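Local coordinates for SnoaL-like domain-containing protein (Burkholderia thailandensis E264, PDB 3H3H), which is of unknown function but has the SnoaL-like, NTF2-type fold, whose cone-shaped cavity probably binds a small molecule, at residues Asp35-Ser40 against Ala63-Ala68; Ala90-Tyr93 against Arg99-Leu102; Gln11-Glu16 against Phe105-Asp110; Pro42-Ile47 against Gly53-Lys58; Ile18-Ala23 against Asp27-His32. All coordinates share one frame; numbering follows the deposited sequence. Where two conformers were deposited one is given.

Interaction 1 (Asp35-Ser40 against Ala63-Ala68); sequences DGFEMS and AYWREA
F37 and M39, alternate residues of strand 37-40, both turn their side chains toward helix 58-71, where the indole of W65 meets both. The tight part lies at the far end of the indole: CH2 of W65 comes 3.7 Å from CZ of F37, the side chains approaching from opposite directions. Their planes are inclined at 38°, an oblique pairing. M39, a selenomethionine, reaches the same ring from another side, its SE lying 4.0 Å from CZ2 of W65. The selenium sits at the indole's edge, almost in its plane, in a Met-aromatic contact. With CG anti to the backbone N (chi1 -176°) the chain bends at the next two torsions, bringing SE to the rim of the indole. On the loose side, E38 points the other way from the strand and its carboxylate has weak, long ion pairs with R56 and K115, while R66 and E67 lie on the outer side of the helix. Y33 and W21 add edge-to-face partners to W65. Polarisable, apolar groups thus line the inner side of strand and helix, and the side chain of W65 comes within about 3 Å of an unidentified bound ligand, consistent with a largely hydrophobic pocket.

Interaction 2 (Ala90-Tyr93 against Arg99-Leu102); sequences AIHY and RLAL
The ring of Y93 carries the small methyl of A101 over the centre of one face, CB of A101 standing 3.5 Å from the ring centroid in a close CH-pi contact. Chi1 of 66° sets CG of Y93 between its backbone N and carbonyl carbon, folding the ring over the neighbouring strand. The imidazole of H92, on the other face of the sheet, meets L100 at its edge, CE1 of H92 lying 3.4 Å from CG of L100, while CD2 of L102 packs against CB of H92. Strands 88-94 and 100-107 form an antiparallel hairpin: Y93 and A101 are a hydrogen-bonded pair, H92 and L102 a non-hydrogen-bonded one. The carbonyl O of A101 accepts two bonds, from Y93 N and, at 2.9 Å, from H92 ND1. The donors approach from opposite faces of its plane, and the histidine bond is bent (147° at hydrogen). E103 of strand 100-107 hydrogen-bonds the OH of Y93, and H92 meets H92 of the second subunit. The bond from ND1 is consistent with a proton on that nitrogen and probably helps fix the ring's rotation at the subunit interface, while the side chain of Y93 lies about 3 Å from an unidentified ligand.

Interaction 3 (Gln11-Glu16 against Phe105-Asp110); sequences QQFSRE and FHFGPD
An aromatic cluster of F13, F105 and F107 joins the N-terminal helix 7-22 to the face of the sheet that carries F105 and F107, in the buried interior of the chain. F13 is the middle member. One face receives CZ of F107, which stands 3.6 Å above the ring plane over its centre; the planes are at 89°, an almost perfect T-shaped pair. The edge of F13, in turn, is directed at a face of F105, with CE2 of F13 3.7 Å from CD1 of F105 and the planes 70° apart. In both pairs the centroids are 5.0 Å apart. Such edge-to-face geometry sets slightly positive ring hydrogens against the negative pi cloud, and phenylalanine suits all three places because it fills the space between helix and sheet without a polar group to be satisfied. Being alternate residues on the strand, F105 and F107 project to the same side, and chi1 of 170° swings the F13 ring out from the helix to meet both. Around the cluster, W17 of the same helix pairs edge-to-face with F105, F9 does so with F107, and I91 of strand 88-94 and V113 of strand 113-121 pack against F13.

Interaction 4 (Pro42-Ile47 against Gly53-Lys58); sequences PMIVQI and GRLRGK
I44 reaches the strand with both arms of its branched side chain: chi1 of -70° sets CG1 beside the backbone N and CG2 anti to it, and chi2 of 168° extends CD1 outward. CG2 thereby comes to rest on the peptide of G53, 3.4 Å from its C, while CD1 meets CD1 of L55 at 3.7 Å. L55 points toward the helix, and the two aliphatic chains cross at a slant. In V45 it is CG2, beside the backbone N, that touches the second segment, 3.4 Å from CA of G53, tighter than usual for two carbons. Glycine suits that position, its bare CA letting the methyl in so close, and phi is positive (73°), which glycine adopts readily. No hydrogen bond links the two segments. Helix 42-48 thus packs over the start of the edge strand 54-56, which pairs by backbone bonds with strand 37-40. M39 of that strand touches I44, V61 and Y64 of helix 58-71 lie against L55, and P4 of the second subunit packs on V45.

Interaction 5 (Ile18-Ala23 against Asp27-His32); sequences IDAWNA and DAILSH
I29 lies across the indole of W21 at about a right angle, and the two make the main apolar contact between helix 7-22 and the short helix 26-30. CD1 of I29 stands over one face of the tryptophan, 3.7 Å from the centroid of the six-membered ring and 15° off its normal, a CH-pi contact. The other branch reaches the pyrrole side, with CG2 of I29 3.5 Å from NE1 of W21. Chi1 of -66° places these two branches, CG1 beside the backbone N and CG2 anti to it, which lets the isoleucine span the ring system. Next to this large pair the helices meet through small residues: CB of A20 is 3.8 Å from CB of A28 and 3.7 Å from CG1 of I29. Alanine suits both places, since the backbones approach to 5.2 Å between the CA atoms of A20 and I29. W17, F77 and W65 also meet the W21 ring, W65 edge-to-face, and the side chain of W21 lies about 4 Å from an unidentified ligand. Two consecutive helices, joined by a short connection, thus pack through Ala-Ala and Ile-Trp contacts, consistent with the NTF2-like fold, in which the N-terminal helices help close the cavity.

How the interactions relate
Interactions 1 and 4 share one corner of the fold, their centres 7 Å apart, because strands 37-40 and 54-56 are paired; F37 O lies 2.8 Å from G57 N, a probable hydrogen bond. Interaction 5 packs on interaction 1, with CH2 of W21 3.6 Å from CG of W65. Interactions 2 and 3 use strand 100-107, and CD1 of I91 meets CE1 of F105 at 3.5 Å. Helix 7-22 serves both interactions 3 and 5. Side chains of four contacts approach unidentified bound ligand, about 3 Å for W65 and Y93, 4 Å for W21 and 5 Å for I44, consistent with one pocket. H92 and V45 both meet the second subunit.

Interaction 1 (Asp35-Ser40 against Ala63-Ala68)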
# COMPACT_ATOMS: atom_id res chain seq x y z
N ASP B 35 -15.60 -9.49 9.26
CA ASP B 35 -16.83 -8.75 9.36
C ASP B 35 -16.50 -7.28 9.61
O ASP B 35 -15.60 -6.94 10.38
CB ASP B 35 -17.69 -9.28 10.52
CG ASP B 35 -18.21 -10.70 10.25
OD1 ASP B 35 -18.45 -11.06 9.11
OD2 ASP B 35 -18.42 -11.43 11.24
N GLY B 36 -17.26 -6.42 8.94
CA GLY B 36 -17.11 -5.02 9.10
C GLY B 36 -15.84 -4.43 8.55
O GLY B 36 -15.46 -3.33 8.91
N PHE B 37 -15.19 -5.13 7.64
CA PHE B 37 -13.97 -4.58 7.05
C PHE B 37 -14.20 -3.26 6.33
O PHE B 37 -15.27 -3.00 5.73
CB PHE B 37 -13.30 -5.58 6.10
CG PHE B 37 -13.93 -5.69 4.75
CD1 PHE B 37 -15.03 -6.54 4.54
CD2 PHE B 37 -13.38 -5.06 3.66
CE1 PHE B 37 -15.58 -6.66 3.29
CE2 PHE B 37 -13.96 -5.17 2.42
CZ PHE B 37 -15.04 -6.00 2.23
N GLU B 38 -13.16 -2.43 6.37
CA GLU B 38 -13.21 -1.14 5.74
C GLU B 38 -12.57 -1.25 4.39
O GLU B 38 -11.48 -1.82 4.27
CB GLU B 38 -12.42 -0.13 6.55
CG GLU B 38 -12.97 0.18 7.90
CD GLU B 38 -12.06 1.15 8.63
OE1 GLU B 38 -12.07 2.33 8.25
OE2 GLU B 38 -11.31 0.72 9.54
N MSE B 39 -13.21 -0.63 3.40
CA MSE B 39 -12.72 -0.61 2.00
C MSE B 39 -12.59 0.83 1.55
O MSE B 39 -13.51 1.64 1.75
CB MSE B 39 -13.64 -1.39 1.04
CG MSE B 39 -13.13 -1.49 -0.44
SE MSE B 39 -11.51 -2.51 -0.49
CE MSE B 39 -10.66 -1.63 -1.99
N SER B 40 -11.39 1.22 1.12
CA SER B 40 -11.13 2.51 0.52
C SER B 40 -10.73 2.35 -0.91
O SER B 40 -9.87 1.55 -1.21
CB SER B 40 -10.01 3.18 1.27
OG SER B 40 -9.53 4.28 0.57
N ALA B 63 -22.04 -5.86 -2.15
CA ALA B 63 -23.05 -5.46 -3.14
C ALA B 63 -22.37 -4.88 -4.37
O ALA B 63 -22.76 -5.16 -5.49
CB ALA B 63 -24.05 -4.47 -2.53
N TYR B 64 -21.35 -4.07 -4.14
CA TYR B 64 -20.60 -3.48 -5.23
C TYR B 64 -19.79 -4.51 -5.97
O TYR B 64 -19.76 -4.55 -7.20
CB TYR B 64 -19.71 -2.36 -4.72
CG TYR B 64 -20.52 -1.08 -4.50
CD1 TYR B 64 -20.87 -0.27 -5.56
CD2 TYR B 64 -20.99 -0.75 -3.22
CE1 TYR B 64 -21.65 0.87 -5.35
CE2 TYR B 64 -21.75 0.39 -3.01
CZ TYR B 64 -22.07 1.19 -4.05
OH TYR B 64 -22.83 2.30 -3.78
N TRP B 65 -19.11 -5.36 -5.22
CA TRP B 65 -18.33 -6.39 -5.89
C TRP B 65 -19.19 -7.36 -6.70
O TRP B 65 -18.75 -7.82 -7.79
CB TRP B 65 -17.46 -7.12 -4.88
CG TRP B 65 -16.43 -6.22 -4.24
CD1 TRP B 65 -16.17 -4.93 -4.57
CD2 TRP B 65 -15.57 -6.56 -3.16
NE1 TRP B 65 -15.19 -4.43 -3.78
CE2 TRP B 65 -14.77 -5.43 -2.92
CE3 TRP B 65 -15.36 -7.73 -2.39
CZ2 TRP B 65 -13.84 -5.38 -1.92
CZ3 TRP B 65 -14.42 -7.71 -1.41
CH2 TRP B 65 -13.66 -6.54 -1.18
N ARG B 66 -20.36 -7.71 -6.16
CA ARG B 66 -21.31 -8.55 -6.82
C ARG B 66 -21.68 -7.92 -8.15
O ARG B 66 -21.68 -8.62 -9.19
CB ARG B 66 -22.53 -8.82 -5.94
CG ARG B 66 -23.59 -9.79 -6.51
CD ARG B 66 -24.73 -10.06 -5.50
NE ARG B 66 -24.18 -10.57 -4.27
CZ ARG B 66 -24.06 -9.90 -3.12
NH1 ARG B 66 -24.54 -8.67 -2.97
NH2 ARG B 66 -23.45 -10.48 -2.12
N GLU B 67 -21.96 -6.62 -8.14
CA GLU B 67 -22.31 -5.96 -9.37
C GLU B 67 -21.14 -5.81 -10.33
O GLU B 67 -21.32 -5.95 -11.56
CB GLU B 67 -22.95 -4.61 -9.08
CG GLU B 67 -23.53 -3.91 -10.30
CD GLU B 67 -24.65 -4.68 -11.03
OE1 GLU B 67 -25.24 -5.64 -10.49
OE2 GLU B 67 -24.94 -4.32 -12.17
N ALA B 68 -19.93 -5.59 -9.79
CA ALA B 68 -18.71 -5.58 -10.62
C ALA B 68 -18.59 -6.86 -11.39
O ALA B 68 -18.29 -6.82 -12.59
CB ALA B 68 -17.48 -5.42 -9.80

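Interaction 2 (Ala90-Tyr93 against Arg99-Leu102)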
# COMPACT_ATOMS: atom_id res chain seq x y z
N ALA B 90 0.69 -6.02 0.49
CA ALA B 90 0.37 -5.18 -0.66
C ALA B 90 0.42 -6.04 -1.87
O ALA B 90 1.45 -6.70 -2.11
CB ALA B 90 1.41 -4.05 -0.83
N ILE B 91 -0.68 -6.10 -2.60
CA ILE B 91 -0.74 -6.86 -3.83
C ILE B 91 -0.71 -5.88 -4.98
O ILE B 91 -1.58 -5.05 -5.10
CB ILE B 91 -1.99 -7.75 -3.94
CG1 ILE B 91 -2.07 -8.73 -2.74
CG2 ILE B 91 -1.99 -8.56 -5.30
CD1 ILE B 91 -3.31 -9.70 -2.83
N HIS B 92 0.27 -6.05 -5.87
CA HIS B 92 0.43 -5.22 -7.05
C HIS B 92 -0.05 -6.10 -8.18
O HIS B 92 0.41 -7.23 -8.35
CB HIS B 92 1.90 -4.81 -7.14
CG HIS B 92 2.24 -3.98 -8.33
ND1 HIS B 92 1.46 -2.92 -8.76
CD2 HIS B 92 3.30 -4.04 -9.17
CE1 HIS B 92 2.02 -2.38 -9.82
NE2 HIS B 92 3.16 -3.01 -10.08
N TYR B 93 -0.98 -5.57 -8.95
CA TYR B 93 -1.57 -6.36 -10.01
C TYR B 93 -2.09 -5.47 -11.09
O TYR B 93 -2.12 -4.24 -10.96
CB TYR B 93 -2.70 -7.21 -9.43
CG TYR B 93 -3.90 -6.47 -8.90
CD1 TYR B 93 -3.95 -6.00 -7.61
CD2 TYR B 93 -5.07 -6.32 -9.68
CE1 TYR B 93 -5.08 -5.39 -7.14
CE2 TYR B 93 -6.18 -5.71 -9.19
CZ TYR B 93 -6.20 -5.26 -7.92
OH TYR B 93 -7.35 -4.65 -7.43
N ARG B 99 -5.64 -1.23 -15.91
CA ARG B 99 -5.05 -0.30 -14.99
C ARG B 99 -4.06 -1.05 -14.13
O ARG B 99 -4.26 -2.24 -13.81
CB ARG B 99 -6.05 0.23 -13.97
CG ARG B 99 -7.16 1.08 -14.49
CD ARG B 99 -8.10 1.35 -13.31
NE ARG B 99 -9.13 2.27 -13.76
CZ ARG B 99 -10.34 1.96 -14.25
NH1 ARG B 99 -10.79 0.71 -14.36
NH2 ARG B 99 -11.11 2.96 -14.65
N LEU B 100 -3.05 -0.32 -13.72
CA LEU B 100 -2.12 -0.83 -12.74
C LEU B 100 -2.74 -0.58 -11.37
O LEU B 100 -3.30 0.48 -11.10
CB LEU B 100 -0.81 -0.13 -12.86
CG LEU B 100 0.44 -0.82 -12.35
CD1 LEU B 100 0.70 -2.20 -13.02
CD2 LEU B 100 1.64 0.15 -12.52
N ALA B 101 -2.62 -1.57 -10.50
CA ALA B 101 -3.22 -1.53 -9.21
C ALA B 101 -2.27 -1.96 -8.12
O ALA B 101 -1.37 -2.76 -8.29
CB ALA B 101 -4.45 -2.49 -9.16
N LEU B 102 -2.55 -1.42 -6.95
CA LEU B 102 -1.78 -1.73 -5.76
C LEU B 102 -2.75 -1.61 -4.58
O LEU B 102 -3.22 -0.54 -4.19
CB LEU B 102 -0.61 -0.78 -5.58
CG LEU B 102 0.34 -1.03 -4.42
CD1 LEU B 102 -0.25 -1.01 -3.00
CD2 LEU B 102 1.05 -2.41 -4.62

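Interaction 3 (Gln11-Glu16 against Phe105-Asp110)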
# COMPACT_ATOMS: atom_id res chain seq x y z
N GLN B 11 2.13 -14.57 0.23
CA GLN B 11 2.05 -15.20 -1.07
C GLN B 11 0.82 -16.04 -1.23
O GLN B 11 0.18 -15.97 -2.27
CB GLN B 11 3.27 -16.11 -1.30
CG GLN B 11 4.53 -15.31 -1.37
CD GLN B 11 4.59 -14.47 -2.59
OE1 GLN B 11 4.37 -14.96 -3.71
NE2 GLN B 11 4.87 -13.18 -2.40
N GLN B 12 0.48 -16.84 -0.22
CA GLN B 12 -0.66 -17.72 -0.29
C GLN B 12 -1.95 -16.87 -0.29
O GLN B 12 -2.93 -17.19 -0.98
CB GLN B 12 -0.63 -18.74 0.86
CG GLN B 12 -1.73 -19.80 0.81
CD GLN B 12 -1.71 -20.60 -0.48
OE1 GLN B 12 -0.67 -20.73 -1.14
NE2 GLN B 12 -2.87 -21.18 -0.83
N PHE B 13 -1.96 -15.82 0.52
CA PHE B 13 -3.08 -14.90 0.50
C PHE B 13 -3.22 -14.32 -0.91
O PHE B 13 -4.31 -14.20 -1.47
CB PHE B 13 -2.90 -13.76 1.52
CG PHE B 13 -3.91 -12.67 1.37
CD1 PHE B 13 -5.19 -12.83 1.83
CD2 PHE B 13 -3.58 -11.48 0.75
CE1 PHE B 13 -6.15 -11.84 1.62
CE2 PHE B 13 -4.55 -10.46 0.57
CZ PHE B 13 -5.79 -10.65 0.98
N SER B 14 -2.13 -13.83 -1.46
CA SER B 14 -2.18 -13.22 -2.78
C SER B 14 -2.70 -14.19 -3.86
O SER B 14 -3.52 -13.84 -4.68
CB SER B 14 -0.79 -12.70 -3.14
OG SER B 14 -0.37 -11.73 -2.22
N ARG B 15 -2.20 -15.41 -3.86
CA ARG B 15 -2.63 -16.40 -4.84
C ARG B 15 -4.11 -16.75 -4.68
O ARG B 15 -4.81 -16.90 -5.67
CB ARG B 15 -1.74 -17.65 -4.77
CG ARG B 15 -2.14 -18.77 -5.73
CD ARG B 15 -1.34 -18.83 -7.05
NE ARG B 15 -1.58 -20.11 -7.68
CZ ARG B 15 -0.76 -21.16 -7.57
NH1 ARG B 15 -1.06 -22.31 -8.16
NH2 ARG B 15 0.36 -21.06 -6.87
N GLU B 16 -4.59 -16.85 -3.44
CA GLU B 16 -6.00 -17.17 -3.24
C GLU B 16 -6.85 -15.97 -3.62
O GLU B 16 -7.86 -16.16 -4.25
CB GLU B 16 -6.30 -17.59 -1.80
CG GLU B 16 -5.59 -18.83 -1.43
CD GLU B 16 -5.82 -19.26 0.02
OE1 GLU B 16 -6.37 -18.51 0.84
OE2 GLU B 16 -5.38 -20.36 0.37
N PHE B 105 -3.70 -4.57 2.17
CA PHE B 105 -4.61 -5.29 3.02
C PHE B 105 -4.05 -5.39 4.41
O PHE B 105 -2.95 -5.93 4.62
CB PHE B 105 -4.79 -6.70 2.51
CG PHE B 105 -5.23 -6.79 1.07
CD1 PHE B 105 -4.31 -6.79 0.02
CD2 PHE B 105 -6.57 -6.93 0.74
CE1 PHE B 105 -4.73 -6.87 -1.28
CE2 PHE B 105 -6.99 -7.02 -0.59
CZ PHE B 105 -6.08 -6.99 -1.60
N HIS B 106 -4.79 -4.87 5.37
CA HIS B 106 -4.43 -4.96 6.76
C HIS B 106 -5.19 -6.09 7.39
O HIS B 106 -6.38 -6.26 7.16
CB HIS B 106 -4.77 -3.71 7.50
CG HIS B 106 -3.98 -2.54 7.05
ND1 HIS B 106 -2.80 -2.15 7.66
CD2 HIS B 106 -4.17 -1.70 6.00
CE1 HIS B 106 -2.32 -1.10 7.02
NE2 HIS B 106 -3.13 -0.79 6.02
N PHE B 107 -4.47 -6.87 8.19
CA PHE B 107 -5.07 -8.08 8.77
C PHE B 107 -5.33 -7.94 10.25
O PHE B 107 -4.59 -7.25 10.94
CB PHE B 107 -4.19 -9.29 8.57
CG PHE B 107 -4.11 -9.69 7.15
CD1 PHE B 107 -3.24 -9.00 6.27
CD2 PHE B 107 -4.99 -10.62 6.65
CE1 PHE B 107 -3.24 -9.34 4.92
CE2 PHE B 107 -4.98 -10.94 5.30
CZ PHE B 107 -4.13 -10.29 4.47
N GLY B 108 -6.33 -8.68 10.72
CA GLY B 108 -6.73 -8.65 12.10
C GLY B 108 -6.25 -9.88 12.80
O GLY B 108 -5.47 -10.64 12.23
N PRO B 109 -6.71 -10.07 14.05
CA PRO B 109 -6.32 -11.19 14.88
C PRO B 109 -6.58 -12.51 14.21
O PRO B 109 -5.75 -13.41 14.35
CB PRO B 109 -7.22 -11.05 16.13
CG PRO B 109 -7.58 -9.64 16.19
CD PRO B 109 -7.63 -9.15 14.76
N ASP B 110 -7.70 -12.64 13.50
CA ASP B 110 -8.09 -13.93 12.89
C ASP B 110 -7.44 -14.17 11.51
O ASP B 110 -7.90 -15.04 10.77
CB ASP B 110 -9.63 -14.01 12.77

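Interaction 4 (Pro42-Ile47 against Gly53-Lys58)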
# COMPACT_ATOMS: atom_id res chain seq x y z
N PRO B 42 -10.51 4.71 -4.90
CA PRO B 42 -10.95 5.79 -5.79
C PRO B 42 -12.24 5.42 -6.53
O PRO B 42 -13.03 6.31 -6.91
CB PRO B 42 -9.78 5.91 -6.77
CG PRO B 42 -8.61 5.48 -5.89
CD PRO B 42 -9.11 4.34 -5.12
N MSE B 43 -12.47 4.13 -6.75
CA MSE B 43 -13.68 3.69 -7.46
C MSE B 43 -14.94 3.90 -6.61
O MSE B 43 -16.07 4.03 -7.15
CB MSE B 43 -13.56 2.23 -7.87
CG MSE B 43 -12.39 1.92 -8.81
SE MSE B 43 -12.57 0.03 -9.33
CE MSE B 43 -11.33 -0.09 -10.76
N ILE B 44 -14.78 3.93 -5.29
CA ILE B 44 -15.90 4.22 -4.38
C ILE B 44 -16.30 5.68 -4.47
O ILE B 44 -17.48 6.01 -4.46
CB ILE B 44 -15.58 3.79 -2.95
CG1 ILE B 44 -15.57 2.27 -2.90
CG2 ILE B 44 -16.61 4.33 -1.96
CD1 ILE B 44 -14.97 1.67 -1.59
N VAL B 45 -15.31 6.56 -4.59
CA VAL B 45 -15.61 7.96 -4.70
C VAL B 45 -16.44 8.16 -5.92
O VAL B 45 -17.46 8.87 -5.92
CB VAL B 45 -14.30 8.79 -4.82
CG1 VAL B 45 -14.61 10.28 -5.08
CG2 VAL B 45 -13.39 8.55 -3.60
N GLN B 46 -15.97 7.55 -7.00
CA GLN B 46 -16.57 7.80 -8.30
C GLN B 46 -17.92 7.19 -8.44
O GLN B 46 -18.87 7.87 -8.89
CB GLN B 46 -15.66 7.26 -9.41
CG GLN B 46 -14.36 8.04 -9.54
CD GLN B 46 -14.57 9.52 -9.87
OE1 GLN B 46 -15.13 9.87 -10.93
NE2 GLN B 46 -14.10 10.39 -8.97
N ILE B 47 -18.02 5.91 -8.08
CA ILE B 47 -19.23 5.13 -8.31
C ILE B 47 -20.24 5.26 -7.19
O ILE B 47 -21.39 5.76 -7.41
CB ILE B 47 -18.93 3.66 -8.49
CG1 ILE B 47 -17.94 3.48 -9.63
CG2 ILE B 47 -20.24 2.93 -8.80
CD1 ILE B 47 -17.53 2.06 -9.85
N GLY B 53 -14.47 7.95 -0.12
CA GLY B 53 -13.99 6.76 -0.81
C GLY B 53 -14.06 5.50 0.02
O GLY B 53 -13.43 4.53 -0.34
N ARG B 54 -14.86 5.51 1.09
CA ARG B 54 -14.92 4.37 2.02
C ARG B 54 -16.30 3.72 2.07
O ARG B 54 -17.35 4.39 2.03
CB ARG B 54 -14.52 4.85 3.43
CG ARG B 54 -13.04 5.29 3.53
CD ARG B 54 -12.61 5.61 5.00
NE ARG B 54 -12.80 7.02 5.34
CZ ARG B 54 -11.98 8.00 4.97
NH1 ARG B 54 -10.91 7.75 4.23
NH2 ARG B 54 -12.24 9.26 5.33
N LEU B 55 -16.29 2.41 2.16
CA LEU B 55 -17.46 1.61 2.39
C LEU B 55 -17.02 0.63 3.47
O LEU B 55 -15.84 0.42 3.65
CB LEU B 55 -17.86 0.87 1.13
CG LEU B 55 -18.43 1.67 -0.06
CD1 LEU B 55 -18.53 0.75 -1.23
CD2 LEU B 55 -19.75 2.29 0.32
N ARG B 56 -17.98 0.02 4.16
CA ARG B 56 -17.68 -0.90 5.25
C ARG B 56 -18.60 -2.09 5.25
O ARG B 56 -19.79 -1.96 5.04
CB ARG B 56 -17.83 -0.19 6.59
CG ARG B 56 -17.50 -1.00 7.80
CD ARG B 56 -17.52 -0.12 9.07
NE ARG B 56 -16.91 -0.81 10.18
CZ ARG B 56 -15.78 -0.48 10.80
NH1 ARG B 56 -15.10 0.62 10.50
NH2 ARG B 56 -15.37 -1.25 11.79
N GLY B 57 -18.02 -3.25 5.51
CA GLY B 57 -18.79 -4.45 5.72
C GLY B 57 -19.07 -5.24 4.48
O GLY B 57 -19.10 -4.72 3.36
N LYS B 58 -19.35 -6.53 4.71
CA LYS B 58 -19.57 -7.45 3.59
C LYS B 58 -20.86 -7.19 2.80
O LYS B 58 -20.86 -7.40 1.59
CB LYS B 58 -19.53 -8.89 4.10
CG LYS B 58 -18.17 -9.27 4.67
CD LYS B 58 -18.04 -10.77 4.93
CE LYS B 58 -16.68 -11.15 5.26
NZ LYS B 58 -16.41 -12.63 5.58

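Interaction 5 (Ile18-Ala23 against Asp27-His32)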
# COMPACT_ATOMS: atom_id res chain seq x y z
N ILE B 18 -6.20 -13.39 -5.72
CA ILE B 18 -6.20 -13.24 -7.18
C ILE B 18 -7.07 -14.33 -7.83
O ILE B 18 -7.90 -14.05 -8.69
CB ILE B 18 -4.79 -13.30 -7.74
CG1 ILE B 18 -3.99 -12.08 -7.33
CG2 ILE B 18 -4.77 -13.47 -9.29
CD1 ILE B 18 -4.36 -10.80 -8.04
N ASP B 19 -6.88 -15.55 -7.39
CA ASP B 19 -7.63 -16.66 -7.98
C ASP B 19 -9.11 -16.51 -7.69
O ASP B 19 -9.91 -16.88 -8.55
CB ASP B 19 -7.14 -17.99 -7.45
CG ASP B 19 -5.79 -18.39 -8.05
OD1 ASP B 19 -5.29 -17.71 -8.96
OD2 ASP B 19 -5.23 -19.39 -7.60
N ALA B 20 -9.49 -15.99 -6.53
CA ALA B 20 -10.91 -15.87 -6.18
C ALA B 20 -11.59 -14.83 -7.08
O ALA B 20 -12.69 -15.05 -7.60
CB ALA B 20 -11.09 -15.50 -4.71
N TRP B 21 -10.93 -13.70 -7.28
CA TRP B 21 -11.40 -12.70 -8.21
C TRP B 21 -11.51 -13.26 -9.62
O TRP B 21 -12.54 -13.10 -10.29
CB TRP B 21 -10.49 -11.47 -8.17
CG TRP B 21 -10.90 -10.58 -7.01
CD1 TRP B 21 -10.32 -10.51 -5.78
CD2 TRP B 21 -12.00 -9.68 -6.99
NE1 TRP B 21 -10.98 -9.61 -5.01
CE2 TRP B 21 -12.01 -9.08 -5.73
CE3 TRP B 21 -12.98 -9.30 -7.93
CZ2 TRP B 21 -12.97 -8.17 -5.35
CZ3 TRP B 21 -13.93 -8.36 -7.54
CH2 TRP B 21 -13.89 -7.80 -6.27
N ASN B 22 -10.48 -13.99 -10.05
CA ASN B 22 -10.44 -14.50 -11.42
C ASN B 22 -11.50 -15.56 -11.67
O ASN B 22 -11.95 -15.77 -12.82
CB ASN B 22 -9.03 -14.98 -11.77
CG ASN B 22 -8.09 -13.80 -11.99
OD1 ASN B 22 -8.59 -12.69 -12.14
ND2 ASN B 22 -6.78 -14.00 -12.02
N ALA B 23 -11.86 -16.27 -10.59
CA ALA B 23 -12.92 -17.27 -10.59
C ALA B 23 -14.29 -16.61 -10.47
O ALA B 23 -15.31 -17.28 -10.60
CB ALA B 23 -12.71 -18.22 -9.47
N ASP B 27 -18.21 -15.50 -2.88
CA ASP B 27 -18.04 -16.14 -1.58
C ASP B 27 -16.56 -16.36 -1.27
O ASP B 27 -16.14 -16.13 -0.16
CB ASP B 27 -18.79 -17.47 -1.56
CG ASP B 27 -18.74 -18.14 -0.23
OD1 ASP B 27 -19.44 -17.61 0.68
OD2 ASP B 27 -18.04 -19.17 -0.10
N ALA B 28 -15.79 -16.81 -2.26
CA ALA B 28 -14.38 -17.05 -2.00
C ALA B 28 -13.64 -15.75 -1.68
O ALA B 28 -12.79 -15.67 -0.79
CB ALA B 28 -13.73 -17.75 -3.22
N ILE B 29 -13.94 -14.73 -2.46
CA ILE B 29 -13.32 -13.41 -2.23
C ILE B 29 -13.58 -12.95 -0.79
O ILE B 29 -12.62 -12.63 -0.06
CB ILE B 29 -13.87 -12.37 -3.20
CG1 ILE B 29 -13.45 -12.70 -4.65
CG2 ILE B 29 -13.39 -10.96 -2.82
CD1 ILE B 29 -14.38 -11.99 -5.65
N LEU B 30 -14.85 -12.98 -0.38
CA LEU B 30 -15.30 -12.43 0.91
C LEU B 30 -14.78 -13.26 2.06
O LEU B 30 -14.72 -12.75 3.18
CB LEU B 30 -16.81 -12.26 0.95
CG LEU B 30 -17.33 -11.07 0.15
CD1 LEU B 30 -18.81 -11.01 0.09
CD2 LEU B 30 -16.84 -9.73 0.74
N SER B 31 -14.43 -14.53 1.81
CA SER B 31 -13.93 -15.41 2.85
C SER B 31 -12.64 -14.86 3.44
O SER B 31 -12.31 -15.19 4.55
CB SER B 31 -13.69 -16.84 2.35
OG SER B 31 -12.54 -16.92 1.53
N HIS B 32 -11.95 -13.99 2.71
CA HIS B 32 -10.70 -13.50 3.15
C HIS B 32 -10.84 -12.28 4.07
O HIS B 32 -9.84 -11.81 4.55
CB HIS B 32 -9.86 -13.08 1.95
CG HIS B 32 -9.46 -14.27 1.14
ND1 HIS B 32 -8.53 -15.19 1.59
CD2 HIS B 32 -9.99 -14.78 -0.01
CE1 HIS B 32 -8.44 -16.17 0.70
NE2 HIS B 32 -9.32 -15.96 -0.26